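Side-chain contact in CAIP (PDB 5LBH), which is a Dps-like mini-ferritin antigen that binds iron, promotes the differentiation of macrophages into foam cells and so takes part in atherosclerotic inflammation: residues T85-C88 with S89-A93. Residues are numbered along the deposited sequence; the frame is centred on the assembly and turned at random.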
ATOM      1  N   THR A  85     -38.908  16.235   1.927  1.00 34.78           N
ATOM      2  CA  THR A  85     -37.560  16.750   2.148  1.00 33.05           C
ATOM      3  C   THR A  85     -37.075  16.504   3.567  1.00 31.83           C
ATOM      4  O   THR A  85     -36.245  17.265   4.071  1.00 30.92           O
ATOM      5  CB  THR A  85     -37.464  18.258   1.829  1.00 34.22           C
ATOM      6  OG1 THR A  85     -37.948  19.031   2.940  1.00 42.66           O
ATOM      7  CG2 THR A  85     -38.175  18.645   0.544  1.00 38.00           C
ATOM      8  N   SER A  86     -37.610  15.495   4.240  1.00 32.50           N
ATOM      9  CA  SER A  86     -37.202  15.217   5.606  1.00 30.85           C
ATOM     10  C   SER A  86     -37.626  13.790   5.921  1.00 30.69           C
ATOM     11  O   SER A  86     -38.758  13.410   5.616  1.00 32.00           O
ATOM     12  CB  SER A  86     -37.846  16.245   6.558  1.00 31.05           C
ATOM     13  OG  SER A  86     -37.349  16.149   7.874  1.00 42.24           O
ATOM     14  N   PHE A  87     -36.717  12.981   6.461  1.00 31.09           N
ATOM     15  CA  PHE A  87     -37.032  11.581   6.715  1.00 30.75           C
ATOM     16  C   PHE A  87     -36.408  11.114   8.019  1.00 32.94           C
ATOM     17  O   PHE A  87     -35.298  11.513   8.368  1.00 36.95           O
ATOM     18  CB  PHE A  87     -36.544  10.675   5.574  1.00 33.66           C
ATOM     19  CG  PHE A  87     -36.937  11.162   4.208  1.00 33.88           C
ATOM     20  CD1 PHE A  87     -36.102  12.016   3.500  1.00 29.83           C
ATOM     21  CD2 PHE A  87     -38.152  10.781   3.644  1.00 28.89           C
ATOM     22  CE1 PHE A  87     -36.468  12.478   2.253  1.00 32.74           C
ATOM     23  CE2 PHE A  87     -38.522  11.229   2.401  1.00 34.14           C
ATOM     24  CZ  PHE A  87     -37.680  12.076   1.696  1.00 35.68           C
ATOM     25  N   CYS A  88     -37.149  10.298   8.754  1.00 34.56           N
ATOM     26  CA  CYS A  88     -36.525   9.497   9.787  1.00 37.33           C
ATOM     27  C   CYS A  88     -35.967   8.217   9.163  1.00 38.99           C
ATOM     28  O   CYS A  88     -36.309   7.836   8.041  1.00 41.18           O
ATOM     29  CB  CYS A  88     -37.516   9.224  10.923  1.00 34.67           C
ATOM     30  SG  CYS A  88     -38.797   8.055  10.578  1.00 44.26           S
ATOM     31  N   SER A  89     -35.068   7.574   9.897  1.00 43.07           N
ATOM     32  CA  SER A  89     -34.321   6.447   9.358  1.00 33.56           C
ATOM     33  C   SER A  89     -35.205   5.232   9.111  1.00 39.73           C
ATOM     34  O   SER A  89     -34.910   4.434   8.217  1.00 39.04           O
ATOM     35  CB  SER A  89     -33.191   6.091  10.313  1.00 40.02           C
ATOM     36  OG  SER A  89     -31.946   6.282   9.669  1.00 51.83           O
ATOM     37  N   LYS A  90     -36.282   5.060   9.883  1.00 37.18           N
ATOM     38  CA  LYS A  90     -37.156   3.922   9.626  1.00 36.96           C
ATOM     39  C   LYS A  90     -37.966   4.119   8.348  1.00 39.94           C
ATOM     40  O   LYS A  90     -38.238   3.155   7.628  1.00 45.52           O
ATOM     41  CB  LYS A  90     -38.079   3.676  10.819  1.00 34.96           C
ATOM     42  CG  LYS A  90     -38.691   2.288  10.841  1.00 40.28           C
ATOM     43  CD  LYS A  90     -40.184   2.327  11.137  1.00 49.90           C
ATOM     44  CE  LYS A  90     -40.877   3.371  10.254  1.00 58.98           C
ATOM     45  NZ  LYS A  90     -42.379   3.352  10.307  1.00 67.10           N
ATOM     46  N   GLU A  91     -38.348   5.348   8.031  1.00 39.73           N
ATOM     47  CA  GLU A  91     -39.053   5.577   6.781  1.00 39.80           C
ATOM     48  C   GLU A  91     -38.156   5.280   5.575  1.00 40.92           C
ATOM     49  O   GLU A  91     -38.590   4.636   4.614  1.00 34.67           O
ATOM     50  CB  GLU A  91     -39.583   7.010   6.758  1.00 38.92           C
ATOM     51  CG  GLU A  91     -39.890   7.514   5.378  1.00 52.06           C
ATOM     52  CD  GLU A  91     -40.551   8.889   5.357  1.00 56.98           C
ATOM     53  OE1 GLU A  91     -40.405   9.662   6.345  1.00 50.04           O
ATOM     54  OE2 GLU A  91     -41.205   9.182   4.322  1.00 57.57           O
ATOM     55  N   ILE A  92     -36.891   5.709   5.622  1.00 40.66           N
ATOM     56  CA  ILE A  92     -35.955   5.440   4.528  1.00 39.49           C
ATOM     57  C   ILE A  92     -35.734   3.941   4.346  1.00 39.57           C
ATOM     58  O   ILE A  92     -35.668   3.442   3.215  1.00 36.73           O
ATOM     59  CB  ILE A  92     -34.620   6.170   4.774  1.00 36.44           C
ATOM     60  CG1 ILE A  92     -34.780   7.676   4.617  1.00 30.16           C
ATOM     61  CG2 ILE A  92     -33.503   5.587   3.904  1.00 33.27           C
ATOM     62  CD1 ILE A  92     -33.539   8.456   4.962  1.00 30.64           C
ATOM     63  N   ALA A  93     -35.597   3.205   5.451  1.00 35.81           N
ATOM     64  CA  ALA A  93     -35.382   1.770   5.358  1.00 32.42           C
ATOM     65  C   ALA A  93     -36.497   1.076   4.596  1.00 36.72           C
ATOM     66  O   ALA A  93     -36.234   0.127   3.851  1.00 40.17           O
ATOM     67  CB  ALA A  93     -35.252   1.168   6.747  1.00 33.22           C
TER
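Phe87 and Cys88 meet Glu91 and Ile92 in a local contact at the N-terminus of helix 89-116, where the short, weakly bonded strand 87-88 leads into the first turn of that helix, in a ferritin-like bundle. Cys88 holds the N-cap position. Cys88 O accepts a hydrogen bond from Ile92 N at 3.3 Å, nearly straight (N-H...O 164°), joining the cap residue to the first turn. The Cys88 SG lies 4.0 Å from Glu91 CB. The buried Phe87 touches two side chains of the helix. Phe87 CB packs against Ile92 CG1 at 3.6 Å, an apolar contact between chains that run roughly at right angles. At the ring edge, Glu91 CD comes within 3.5 Å of Phe87 CD2, with the carboxylate turned 76° from the ring plane. An extended chain, with CG anti to the backbone N (chi1 160°), carries the Glu91 carboxylate back to this edge, where OE2 also forms a salt bridge with Lys84. Beyond the turn, backbone hydrogen bonds join Phe87 to Asn28 and Lys30, and strand 87-88 runs parallel to strand 29-30. Phe87 meets the Phe25 ring edge-to-face, while Ile92 packs on Phe25 and Val29, so the helix start lies against helix 4-28 and strand 29-30.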